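Autoinducer 2-binding protein LsrB (Clostridium saccharobutylicum DSM 13864, PDB 6DSP) binds the quorum-sensing signal autoinducer-2 in the cleft between its two lobes, as a receptor of the periplasmic-binding-protein type. Local coordinates at residues A60-A65 and S196-E201; S69-A74 and I82-V87; G91-L96 and P115-V120; V122-P127 and V165-S170; C273-A278 and V329-R334. All blocks are in the same frame, centred on the assembly; numbering follows the deposited sequence.

In the fold
Autoinducer-2 sits between two lobes. One is built on the mixed sheet holding strands 81-84, 120-123 and 327-330, the other on the parallel sheet flanked by helices 166-182 and 200-213. Contacts 1 and 4 join the lobes; contacts 2, 3 and 5 pack within the first. Contact 4 touches the ligand directly. The side chains of Gln-198 in contact 1 and Gln-276 in contact 5 lie about 4 and 6 Å from it. Contacts 2 and 3, centres about 10 Å apart, share an apolar layer through Ile-71, Leu-84 and Leu-96, while the centres of contacts 4 and 5 lie about 12 Å apart, bridged through neighbouring strands 120-123 and 327-330.

Contact 1 (A60-A65 and S196-E201); sequences ANASAA and SNQDAE
Ala-62 points its methyl group at the side chain of Gln-198, and this one pair makes most of the direct contact. CB of Ala-62 comes to 3.3 Å from OE1 of Gln-198, the oxygen end of the amide. CB of Ala-62 also lies 3.9 Å from CB of Gln-198, so the methyl touches the chain at its base and again at its amide. Two torsions set this up: CG of Gln-198 is beside the backbone N (chi1 -57°), and the chain then runs straight to an amide turned across it (chi3 -92°). The amide thus reaches past Ala-62 toward Lys-29 and Asp-224. Beside the methyl a water ties the backbones together, accepting from N of Ala-62 at 2.9 Å and donating to O of Asn-197 at 2.9 Å. That carbonyl is offered by a type I' turn from Ser-196 to Asp-199, closed by a bond from N of Asp-199 to O of Ser-196. The amide ND2 of Asn-197 turns elsewhere, to Gln-202. Each segment runs into the start of a helix, with Ser-63 and Asp-199 as the N-caps. A loop of each lobe thus meets the other near the bound ligand, about 4 Å from the Gln-198 side chain, consistent with the closed, ligand-bound cleft of a periplasmic binding protein.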
# COMPACT_ATOMS: atom_id res chain seq x y z
N ALA A 60 15.56 -0.09 7.55
CA ALA A 60 15.39 -1.41 6.95
C ALA A 60 14.24 -2.21 7.56
O ALA A 60 13.79 -3.18 6.94
CB ALA A 60 16.69 -2.20 7.08
N ASN A 61 13.79 -1.86 8.76
CA ASN A 61 12.72 -2.55 9.45
C ASN A 61 11.48 -1.68 9.45
O ASN A 61 11.58 -0.46 9.65
CB ASN A 61 13.09 -2.75 10.92
CG ASN A 61 14.30 -3.55 11.06
OD1 ASN A 61 14.26 -4.76 10.91
ND2 ASN A 61 15.40 -2.89 11.33
N ALA A 62 10.33 -2.31 9.28
CA ALA A 62 9.06 -1.61 9.37
C ALA A 62 8.74 -1.50 10.86
O ALA A 62 8.28 -2.46 11.48
CB ALA A 62 7.98 -2.38 8.62
N SER A 63 8.95 -0.31 11.42
CA SER A 63 8.86 -0.14 12.88
C SER A 63 8.39 1.27 13.20
O SER A 63 9.02 2.24 12.76
CB SER A 63 10.27 -0.34 13.44
OG SER A 63 10.38 0.22 14.73
N ALA A 64 7.31 1.41 13.98
CA ALA A 64 6.85 2.76 14.33
C ALA A 64 7.92 3.53 15.10
O ALA A 64 8.15 4.72 14.83
CB ALA A 64 5.58 2.68 15.19
N ALA A 65 8.61 2.86 16.03
CA ALA A 65 9.68 3.53 16.77
C ALA A 65 10.77 4.03 15.82
O ALA A 65 11.30 5.13 15.98
CB ALA A 65 10.26 2.58 17.82
N SER A 196 3.48 -11.03 8.45
CA SER A 196 4.92 -11.23 8.26
C SER A 196 5.75 -9.96 8.42
O SER A 196 6.97 -10.01 8.21
CB SER A 196 5.24 -11.98 6.96
OG SER A 196 4.58 -11.40 5.86
N ASN A 197 5.14 -8.87 8.85
CA ASN A 197 5.88 -7.74 9.39
C ASN A 197 6.79 -7.06 8.39
O ASN A 197 7.75 -6.37 8.79
CB ASN A 197 6.62 -8.14 10.68
CG ASN A 197 5.68 -8.79 11.65
OD1 ASN A 197 4.75 -8.17 12.09
ND2 ASN A 197 5.92 -10.05 11.96
N GLN A 198 6.51 -7.23 7.11
CA GLN A 198 7.31 -6.67 6.02
C GLN A 198 8.75 -7.14 6.04
O GLN A 198 9.63 -6.47 5.48
CB GLN A 198 7.19 -5.14 5.94
CG GLN A 198 5.74 -4.74 5.79
CD GLN A 198 5.53 -3.26 5.75
OE1 GLN A 198 5.29 -2.63 6.79
NE2 GLN A 198 5.65 -2.68 4.57
N ASP A 199 9.01 -8.29 6.65
CA ASP A 199 10.34 -8.87 6.66
C ASP A 199 10.38 -9.94 5.57
O ASP A 199 9.61 -10.90 5.61
CB ASP A 199 10.59 -9.47 8.04
CG ASP A 199 11.97 -10.01 8.15
OD1 ASP A 199 12.27 -11.05 7.56
OD2 ASP A 199 12.81 -9.30 8.72
N ALA A 200 11.27 -9.76 4.58
CA ALA A 200 11.25 -10.60 3.41
C ALA A 200 11.46 -12.08 3.77
O ALA A 200 10.74 -12.95 3.24
CB ALA A 200 12.29 -10.11 2.41
N GLU A 201 12.41 -12.39 4.65
CA GLU A 201 12.62 -13.78 5.01
C GLU A 201 11.45 -14.33 5.82
O GLU A 201 11.04 -15.49 5.63
CB GLU A 201 13.95 -13.96 5.76
CG GLU A 201 15.23 -13.58 4.95
CD GLU A 201 15.56 -14.55 3.83
OE1 GLU A 201 16.67 -15.10 3.79
OE2 GLU A 201 14.72 -14.76 2.95
O HOH W 1 10.34 -5.18 8.70

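Contact 2 (S69-A74 and I82-V87)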
# COMPACT_ATOMS: atom_id res chain seq x y z
N SER A 69 11.95 8.02 15.02
CA SER A 69 13.32 8.51 15.02
C SER A 69 13.62 9.23 13.71
O SER A 69 14.29 10.28 13.71
CB SER A 69 14.33 7.38 15.17
OG SER A 69 15.66 7.93 15.06
N VAL A 70 13.15 8.69 12.58
CA VAL A 70 13.39 9.34 11.30
C VAL A 70 12.70 10.70 11.25
O VAL A 70 13.29 11.70 10.79
CB VAL A 70 12.91 8.43 10.14
CG1 VAL A 70 12.96 9.17 8.81
CG2 VAL A 70 13.72 7.13 10.07
N ILE A 71 11.44 10.76 11.70
CA ILE A 71 10.71 12.04 11.74
C ILE A 71 11.46 13.05 12.61
O ILE A 71 11.69 14.18 12.18
CB ILE A 71 9.29 11.81 12.29
CG1 ILE A 71 8.47 10.97 11.29
CG2 ILE A 71 8.61 13.15 12.61
CD1 ILE A 71 7.27 10.31 11.95
N ASN A 72 11.81 12.66 13.85
CA ASN A 72 12.49 13.59 14.76
C ASN A 72 13.78 14.11 14.16
O ASN A 72 14.07 15.31 14.27
CB ASN A 72 12.80 12.89 16.07
CG ASN A 72 11.57 12.59 16.92
OD1 ASN A 72 10.45 13.11 16.70
ND2 ASN A 72 11.80 11.75 17.92
N LYS A 73 14.59 13.22 13.56
CA LYS A 73 15.87 13.66 13.01
C LYS A 73 15.65 14.64 11.85
O LYS A 73 16.36 15.63 11.72
CB LYS A 73 16.69 12.46 12.56
CG LYS A 73 18.02 12.84 11.93
CD LYS A 73 18.87 11.61 11.63
CE LYS A 73 20.20 12.01 11.02
NZ LYS A 73 21.19 10.91 11.09
N ALA A 74 14.65 14.38 11.00
CA ALA A 74 14.38 15.27 9.89
C ALA A 74 13.92 16.63 10.38
O ALA A 74 14.34 17.67 9.86
CB ALA A 74 13.32 14.64 8.97
N ILE A 82 7.38 16.77 5.44
CA ILE A 82 7.47 15.32 5.51
C ILE A 82 6.33 14.76 4.69
O ILE A 82 5.20 15.26 4.76
CB ILE A 82 7.36 14.85 6.97
CG1 ILE A 82 8.64 15.22 7.75
CG2 ILE A 82 7.05 13.36 7.06
CD1 ILE A 82 8.50 15.07 9.26
N CYS A 83 6.61 13.71 3.94
CA CYS A 83 5.56 12.90 3.31
C CYS A 83 5.83 11.46 3.71
O CYS A 83 6.81 10.86 3.26
CB CYS A 83 5.56 13.08 1.79
SG CYS A 83 4.17 12.14 1.05
N LEU A 84 4.96 10.93 4.56
CA LEU A 84 5.16 9.68 5.30
C LEU A 84 4.14 8.61 4.91
O LEU A 84 2.94 8.91 4.83
CB LEU A 84 4.97 9.94 6.82
CG LEU A 84 4.86 8.76 7.77
CD1 LEU A 84 6.20 8.06 7.88
CD2 LEU A 84 4.37 9.20 9.13
N SER A 85 4.61 7.38 4.76
CA SER A 85 3.73 6.20 4.76
C SER A 85 3.93 5.48 6.09
O SER A 85 5.05 5.05 6.41
CB SER A 85 4.04 5.26 3.61
OG SER A 85 3.20 4.12 3.74
N SER A 86 2.87 5.42 6.88
CA SER A 86 2.95 5.00 8.27
C SER A 86 2.77 3.50 8.46
O SER A 86 1.83 2.91 7.90
CB SER A 86 1.87 5.76 9.04
OG SER A 86 1.68 5.27 10.32
N VAL A 87 3.65 2.89 9.27
CA VAL A 87 3.47 1.48 9.65
C VAL A 87 2.45 1.30 10.77
O VAL A 87 1.91 0.20 10.92
CB VAL A 87 4.79 0.80 10.02
CG1 VAL A 87 5.80 0.87 8.92
CG2 VAL A 87 5.34 1.36 11.26
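Ile-71 meets Ile-82 and Leu-84 with two different branches, and its chi1 of -67° sorts them. CG2 lies anti to the backbone N and goes to Ile-82, while CG1 lies beside the N and carries CD1 over to Leu-84. Ile-82 repeats the same chi1 well, which lifts its own CD1 off the strand to within 3.9 Å of Ile-71 CG2. Leu-84 does the reverse: its CG is anti to the backbone N (chi1 168°), and CD2 ends 4.2 Å from Ile-71 CD1. In both pairs the side chains run roughly perpendicular to one another, methyl against methyl, so the helix residue straddles two strand residues. Ile-82 and Leu-84 are two apart in an extended strand and therefore face the same way, toward the helix. This is the helix-on-sheet interface of a beta-alpha-beta crossover: strand 53-56 leads into helix 64-76, which lies on the sheet and delivers the chain to strand 81-84, passing over strand 23-27 between them. Ile-27 of that middle strand touches both Ile-71 and Leu-84, and Leu-96 of helix 89-101 closes in beside the same two. Past Leu-84 the strand opens into a loop, where Gln-67 from the preceding turn of the helix bonds to O of Ser-85 and N of Val-87. Side chains facing the other way, such as Cys-83, pack on Thr-107 and Trp-109.

Contact 3 (G91-L96 and P115-V120)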
# COMPACT_ATOMS: atom_id res chain seq x y z
N GLY A 91 1.44 5.18 16.63
CA GLY A 91 2.83 5.28 17.06
C GLY A 91 3.59 6.44 16.48
O GLY A 91 4.71 6.69 16.94
N VAL A 92 3.04 7.17 15.52
CA VAL A 92 3.72 8.36 15.03
C VAL A 92 2.94 9.63 15.29
O VAL A 92 3.40 10.71 14.91
CB VAL A 92 4.07 8.26 13.53
CG1 VAL A 92 5.13 7.20 13.32
CG2 VAL A 92 2.81 8.03 12.69
N LYS A 93 1.79 9.54 15.95
CA LYS A 93 0.95 10.73 16.16
C LYS A 93 1.72 11.83 16.88
O LYS A 93 1.73 13.00 16.45
CB LYS A 93 -0.34 10.36 16.89
CG LYS A 93 -1.35 11.49 16.97
CD LYS A 93 -2.61 11.05 17.66
CE LYS A 93 -3.65 12.15 17.57
NZ LYS A 93 -4.89 11.86 18.32
N ASP A 94 2.35 11.51 18.03
CA ASP A 94 3.05 12.53 18.81
C ASP A 94 4.21 13.14 18.03
O ASP A 94 4.41 14.37 18.05
CB ASP A 94 3.57 11.97 20.12
CG ASP A 94 2.46 11.57 21.09
OD1 ASP A 94 1.28 11.88 20.89
OD2 ASP A 94 2.81 10.93 22.09
N ALA A 95 4.97 12.32 17.31
CA ALA A 95 6.09 12.87 16.56
C ALA A 95 5.60 13.81 15.46
O ALA A 95 6.26 14.81 15.15
CB ALA A 95 6.89 11.73 15.95
N LEU A 96 4.45 13.50 14.83
CA LEU A 96 3.94 14.36 13.77
C LEU A 96 3.35 15.64 14.34
O LEU A 96 3.45 16.69 13.69
CB LEU A 96 2.90 13.60 12.93
CG LEU A 96 3.52 12.46 12.08
CD1 LEU A 96 2.41 11.72 11.33
CD2 LEU A 96 4.57 12.96 11.09
N PRO A 115 -6.13 11.81 10.60
CA PRO A 115 -6.17 12.98 9.70
C PRO A 115 -6.01 14.31 10.43
O PRO A 115 -5.81 15.34 9.77
CB PRO A 115 -7.54 12.86 9.02
CG PRO A 115 -7.80 11.34 9.06
CD PRO A 115 -7.33 10.97 10.44
N SER A 116 -6.12 14.33 11.76
CA SER A 116 -5.90 15.56 12.52
C SER A 116 -4.43 15.94 12.62
O SER A 116 -4.12 17.08 13.04
CB SER A 116 -6.51 15.42 13.92
OG SER A 116 -5.74 14.50 14.70
N VAL A 117 -3.51 15.06 12.21
CA VAL A 117 -2.09 15.36 12.32
C VAL A 117 -1.37 15.35 10.97
O VAL A 117 -0.14 15.34 10.92
CB VAL A 117 -1.36 14.50 13.37
CG1 VAL A 117 -2.07 14.62 14.72
CG2 VAL A 117 -1.25 13.04 12.95
N ARG A 118 -2.11 15.38 9.87
CA ARG A 118 -1.50 15.61 8.56
C ARG A 118 -2.46 16.43 7.71
O ARG A 118 -3.67 16.47 7.96
CB ARG A 118 -1.16 14.28 7.87
CG ARG A 118 -2.38 13.27 7.69
CD ARG A 118 -3.11 13.59 6.44
NE ARG A 118 -4.17 12.60 6.19
CZ ARG A 118 -5.42 12.96 5.89
NH1 ARG A 118 -5.76 14.25 5.83
NH2 ARG A 118 -6.29 12.02 5.61
N LYS A 119 -1.91 17.07 6.68
CA LYS A 119 -2.70 17.95 5.81
C LYS A 119 -3.35 17.19 4.67
O LYS A 119 -4.57 17.15 4.57
CB LYS A 119 -1.88 19.17 5.33
CG LYS A 119 -1.24 19.99 6.47
CD LYS A 119 -2.17 20.12 7.68
CE LYS A 119 -3.40 20.95 7.40
NZ LYS A 119 -4.36 21.03 8.61
N VAL A 120 -2.57 16.56 3.83
CA VAL A 120 -3.08 15.83 2.69
C VAL A 120 -2.50 14.42 2.72
O VAL A 120 -1.31 14.23 3.04
CB VAL A 120 -2.68 16.51 1.37
CG1 VAL A 120 -3.03 15.66 0.15
CG2 VAL A 120 -3.36 17.87 1.26
O HOH W 2 0.95 17.22 12.49
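Val-117 fits its two methyls against two residues three apart on one side of the helix: CG1 meets Lys-93 and CG2 meets Leu-96. With chi1 at -55° its CG1 lies anti to the carbonyl carbon, and CG2 is wedged between the backbone N and the carbonyl. Lys-93 is fully stretched, every torsion extended, and crosses Val-117 almost perpendicularly. Its CG comes to 3.9 Å from Val-117 CG1 and its CE to 4.1 Å from the same methyl, so the aliphatic shaft lies across the valine. The straight chain carries NZ past Ser-116 to a salt bridge with Asp-114, the residue before Pro-115 in the same loop. Leu-96 uses the base of its side chain: CB sits 4.2 Å from Val-117 CG2, while the isobutyl end turns inward to Leu-84 and Ile-71. A water joins the backbones beside this pair, donating to O of Leu-96 at 2.8 Å and to O of Val-117 at 2.7 Å. Within the loop, Arg-118 folds back over Pro-115 through its first two torsions (56° and 86°), so that Pro-115 CB lies 3.6 Å above one face of the guanidinium, offset from its centre. Asp-112 pairs with this arginine in a salt bridge, and Asn-312 takes a further bond. Helix 89-101 and the loop into strand 120-123 thus meet through a partly exposed apolar contact: the lysine shaft packs on a methyl while its charge is paired with Asp-114, and a water links two backbone carbonyls.

Contact 4 (V122-P127 and V165-S170). With PAV ((2R,4S)-2-methyl-2,3,3,4-tetrahydroxytetrahydrofuran), chain C.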
# COMPACT_ATOMS: atom_id res chain seq x y z
N VAL A 122 -2.03 11.21 0.01
CA VAL A 122 -2.12 10.73 -1.37
C VAL A 122 -2.30 9.23 -1.37
O VAL A 122 -1.38 8.46 -1.05
CB VAL A 122 -0.92 11.16 -2.24
CG1 VAL A 122 -1.11 10.62 -3.65
CG2 VAL A 122 -0.85 12.69 -2.26
N SER A 123 -3.52 8.80 -1.70
CA SER A 123 -3.92 7.41 -1.56
C SER A 123 -4.12 6.73 -2.91
O SER A 123 -4.70 7.31 -3.84
CB SER A 123 -5.22 7.32 -0.76
OG SER A 123 -5.67 5.97 -0.69
N GLN A 124 -3.73 5.46 -2.98
CA GLN A 124 -3.88 4.63 -4.15
C GLN A 124 -5.32 4.20 -4.43
O GLN A 124 -5.59 3.68 -5.51
CB GLN A 124 -3.01 3.37 -4.02
CG GLN A 124 -3.21 2.54 -2.73
CD GLN A 124 -2.27 2.93 -1.59
OE1 GLN A 124 -2.09 4.12 -1.31
NE2 GLN A 124 -1.74 1.95 -0.89
N GLY A 125 -6.25 4.40 -3.50
CA GLY A 125 -7.65 4.08 -3.78
C GLY A 125 -8.44 3.97 -2.50
O GLY A 125 -7.90 3.97 -1.39
N THR A 126 -9.77 3.90 -2.67
CA THR A 126 -10.60 3.72 -1.48
C THR A 126 -10.48 2.27 -1.01
O THR A 126 -10.17 1.36 -1.80
CB THR A 126 -12.06 4.04 -1.78
OG1 THR A 126 -12.56 3.03 -2.67
CG2 THR A 126 -12.21 5.44 -2.43
N PRO A 127 -10.78 2.02 0.27
CA PRO A 127 -10.66 0.64 0.75
C PRO A 127 -11.69 -0.28 0.13
O PRO A 127 -11.43 -1.47 -0.04
CB PRO A 127 -10.79 0.76 2.28
CG PRO A 127 -11.39 2.07 2.53
CD PRO A 127 -11.03 2.98 1.36
N VAL A 165 -1.62 -1.48 10.89
CA VAL A 165 -1.37 -0.50 9.86
C VAL A 165 -2.69 -0.06 9.20
O VAL A 165 -3.57 -0.87 8.92
CB VAL A 165 -0.35 -1.07 8.85
CG1 VAL A 165 -0.89 -2.28 8.09
CG2 VAL A 165 0.13 0.02 7.90
N THR A 166 -2.80 1.22 8.86
CA THR A 166 -4.07 1.74 8.38
C THR A 166 -4.46 1.19 7.02
O THR A 166 -5.60 0.72 6.85
CB THR A 166 -4.04 3.26 8.39
OG1 THR A 166 -3.83 3.66 9.74
CG2 THR A 166 -5.31 3.84 7.85
N ASP A 167 -3.57 1.22 6.02
CA ASP A 167 -4.01 0.89 4.67
C ASP A 167 -4.47 -0.57 4.56
O ASP A 167 -5.62 -0.86 4.18
CB ASP A 167 -2.98 1.28 3.59
CG ASP A 167 -1.65 0.54 3.67
OD1 ASP A 167 -1.26 -0.01 4.71
OD2 ASP A 167 -0.97 0.57 2.61
N GLN A 168 -3.60 -1.49 4.91
CA GLN A 168 -3.85 -2.89 4.61
C GLN A 168 -5.01 -3.43 5.44
O GLN A 168 -5.77 -4.27 4.93
CB GLN A 168 -2.59 -3.70 4.82
CG GLN A 168 -1.47 -3.32 3.88
CD GLN A 168 -0.19 -4.04 4.14
OE1 GLN A 168 -0.11 -5.00 4.94
NE2 GLN A 168 0.85 -3.59 3.44
N ASN A 169 -5.16 -2.99 6.69
CA ASN A 169 -6.31 -3.42 7.47
C ASN A 169 -7.62 -2.87 6.92
O ASN A 169 -8.64 -3.56 6.95
CB ASN A 169 -6.10 -3.10 8.94
CG ASN A 169 -5.11 -4.03 9.56
OD1 ASN A 169 -5.44 -5.17 9.86
ND2 ASN A 169 -3.87 -3.59 9.69
N SER A 170 -7.62 -1.65 6.37
CA SER A 170 -8.86 -1.14 5.80
C SER A 170 -9.29 -1.98 4.61
O SER A 170 -10.49 -2.20 4.40
CB SER A 170 -8.75 0.35 5.45
OG SER A 170 -7.96 0.60 4.29
O2 PAV C . 0.29 -3.36 -0.36
C2 PAV C . 1.37 -2.41 -0.27
C1 PAV C . 2.07 -2.18 -1.63
O5 PAV C . 2.45 -3.16 0.53
C5 PAV C . 3.23 -2.21 1.11
C4 PAV C . 2.55 -0.84 0.91
O4 PAV C . 2.57 -0.09 2.11
C3 PAV C . 1.16 -1.26 0.43
O3 PAV C . 0.61 -0.28 -0.40
O13 PAV C . 0.33 -1.52 1.54
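Gln-124 and Asp-167 face each other across the cleft without a direct bond, and the ligand sits beside the pair. NE2 of Gln-124 is 3.8 Å from OD2 of Asp-167, the two chains crossing almost perpendicularly and the amide and carboxylate planes 80° apart. O3 of autoinducer-2 lies close to both, 3.3 Å from NE2 of Gln-124 and 3.5 Å from OD2 of Asp-167. Asp-167 bonds the ligand directly: its OD2 receives a hydrogen bond from ligand O13 at 2.7 Å, and its OD1 is in a salt bridge with Lys-29, itself bonded to the ligand. Gln-168, the next residue on helix 166-182, adds a nearly straight bond, NE2 to O13 at 2.9 Å and 172° at the hydrogen, so O13 is held by two neighbours of one helix turn. Here the chain leaves strand 120-123 of one lobe and enters helix 127-144 of the other, one of the lobe-to-lobe crossings expected of a periplasmic-binding-protein fold. Gln-124 is bent at chi2, which swings its amide into the pocket, where Asp-110 and Gln-276 fix the nitrogen and the oxygen. Gly-125 follows it, its N bonded to Ser-123 OG in an ST turn. Farther along, Pro-127 CB packs 3.5 Å from OG of Ser-170. That hydroxyl donates back to O of Asp-167 at 2.8 Å, somewhat tilted from the carbonyl plane, and so stays turned to the helix backbone. Trp-171 touches Gln-124 and Pro-127 as well.

Contact 5 (C273-A278 and V329-R334)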
# COMPACT_ATOMS: atom_id res chain seq x y z
N CYS A 273 3.13 3.55 -8.29
CA CYS A 273 3.65 4.04 -7.02
C CYS A 273 4.72 5.11 -7.19
O CYS A 273 4.91 5.91 -6.27
CB CYS A 273 4.15 2.89 -6.13
SG CYS A 273 5.60 2.05 -6.77
N GLY A 274 5.41 5.15 -8.34
CA GLY A 274 6.34 6.24 -8.60
C GLY A 274 5.64 7.58 -8.71
O GLY A 274 6.06 8.56 -8.10
N ILE A 275 4.55 7.64 -9.48
CA ILE A 275 3.79 8.88 -9.57
C ILE A 275 3.13 9.18 -8.23
O ILE A 275 3.02 10.34 -7.83
CB ILE A 275 2.81 8.87 -10.76
CG1 ILE A 275 2.62 10.31 -11.29
CG2 ILE A 275 1.46 8.35 -10.37
CD1 ILE A 275 1.96 10.36 -12.63
N GLN A 276 2.73 8.14 -7.49
CA GLN A 276 2.13 8.36 -6.18
C GLN A 276 3.12 9.03 -5.22
O GLN A 276 2.77 9.99 -4.54
CB GLN A 276 1.64 7.04 -5.60
CG GLN A 276 0.91 7.25 -4.27
CD GLN A 276 0.56 5.95 -3.58
OE1 GLN A 276 1.02 4.88 -3.98
NE2 GLN A 276 -0.30 6.03 -2.57
N GLY A 277 4.35 8.49 -5.14
CA GLY A 277 5.34 9.12 -4.27
C GLY A 277 5.63 10.54 -4.71
O GLY A 277 5.74 11.45 -3.88
N ALA A 278 5.74 10.75 -6.02
CA ALA A 278 5.97 12.10 -6.53
C ALA A 278 4.82 13.03 -6.15
O ALA A 278 5.06 14.17 -5.73
CB ALA A 278 6.14 12.07 -8.04
N VAL A 329 -6.06 13.00 -1.72
CA VAL A 329 -5.98 12.94 -3.18
C VAL A 329 -5.91 11.47 -3.55
O VAL A 329 -5.10 10.73 -2.98
CB VAL A 329 -4.73 13.69 -3.69
CG1 VAL A 329 -4.50 13.42 -5.16
CG2 VAL A 329 -4.88 15.19 -3.42
N LEU A 330 -6.78 11.04 -4.47
CA LEU A 330 -6.85 9.65 -4.91
C LEU A 330 -6.17 9.46 -6.27
O LEU A 330 -6.42 10.23 -7.20
CB LEU A 330 -8.33 9.24 -5.05
CG LEU A 330 -9.05 9.08 -3.70
CD1 LEU A 330 -10.57 9.05 -3.87
CD2 LEU A 330 -8.55 7.85 -2.95
N LEU A 331 -5.39 8.39 -6.41
CA LEU A 331 -4.91 8.03 -7.74
C LEU A 331 -6.09 7.67 -8.64
O LEU A 331 -7.03 6.99 -8.19
CB LEU A 331 -4.00 6.81 -7.65
CG LEU A 331 -2.66 7.03 -6.96
CD1 LEU A 331 -1.84 5.77 -7.14
CD2 LEU A 331 -1.92 8.26 -7.49
N PRO A 332 -6.06 8.06 -9.91
CA PRO A 332 -7.18 7.76 -10.81
C PRO A 332 -7.26 6.32 -11.27
O PRO A 332 -8.31 5.93 -11.79
CB PRO A 332 -6.93 8.70 -12.00
CG PRO A 332 -5.48 8.92 -12.02
CD PRO A 332 -5.08 8.96 -10.54
N GLU A 333 -6.21 5.53 -11.16
CA GLU A 333 -6.32 4.18 -11.67
C GLU A 333 -5.44 3.23 -10.87
O GLU A 333 -4.46 3.64 -10.24
CB GLU A 333 -6.07 4.06 -13.17
CG GLU A 333 -4.63 4.06 -13.56
CD GLU A 333 -4.45 4.12 -15.07
OE1 GLU A 333 -5.45 4.36 -15.78
OE2 GLU A 333 -3.31 3.95 -15.54
N ARG A 334 -5.84 1.97 -10.86
CA ARG A 334 -5.06 0.85 -10.37
C ARG A 334 -4.84 -0.12 -11.53
O ARG A 334 -5.50 -0.03 -12.57
CB ARG A 334 -5.74 0.19 -9.17
CG ARG A 334 -5.76 1.14 -7.96
CD ARG A 334 -7.14 1.26 -7.33
NE ARG A 334 -8.07 1.94 -8.22
CZ ARG A 334 -8.14 3.26 -8.38
NH1 ARG A 334 -7.34 4.08 -7.71
NH2 ARG A 334 -9.02 3.75 -9.24
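Leu-331 is the residue that meets Gln-276 and Ile-275, and the strand leads up to it. Val-329 still belongs to the sheet, paired in the backbone with Met-121 and Ser-123 of strand 120-123, while its side chain packs on Met-279 farther along the helix. Leu-330 turns to the other side, toward Val-314. At Leu-331 the chain leaves the strand and the side chain points at helix 273-288. With CG beside the backbone N (chi1 -69°), it forks over the helix surface: CD1 rests 4.0 Å from CB of Gln-276, and CD2 lies 4.4 Å from CG2 of Ile-275. Gln-276 does not spend its amide here. Its chi1 of -176° stretches the chain past Leu-331 to the C-terminal end of neighbouring strand 120-123, where NE2 bonds to O of Val-122 as well as to pocket residue Gln-124. Beyond Pro-332 and Glu-333 the loop swings back, and Arg-334 closes it: NH1 donates to O of Leu-331 at 3.0 Å and 164° at the hydrogen. The acceptor lies in the guanidinium plane, yet the donor approaches from above the carbonyl plane. The same NH1 also bonds to O of Gln-124, so one nitrogen ties two loops. The contact joins the start of helix 273-288 to the end of strand 327-330 in one lobe, next to the ligand cleft, with Gln-276 a second-shell residue that probably helps to position Gln-124 in the autoinducer-2 pocket.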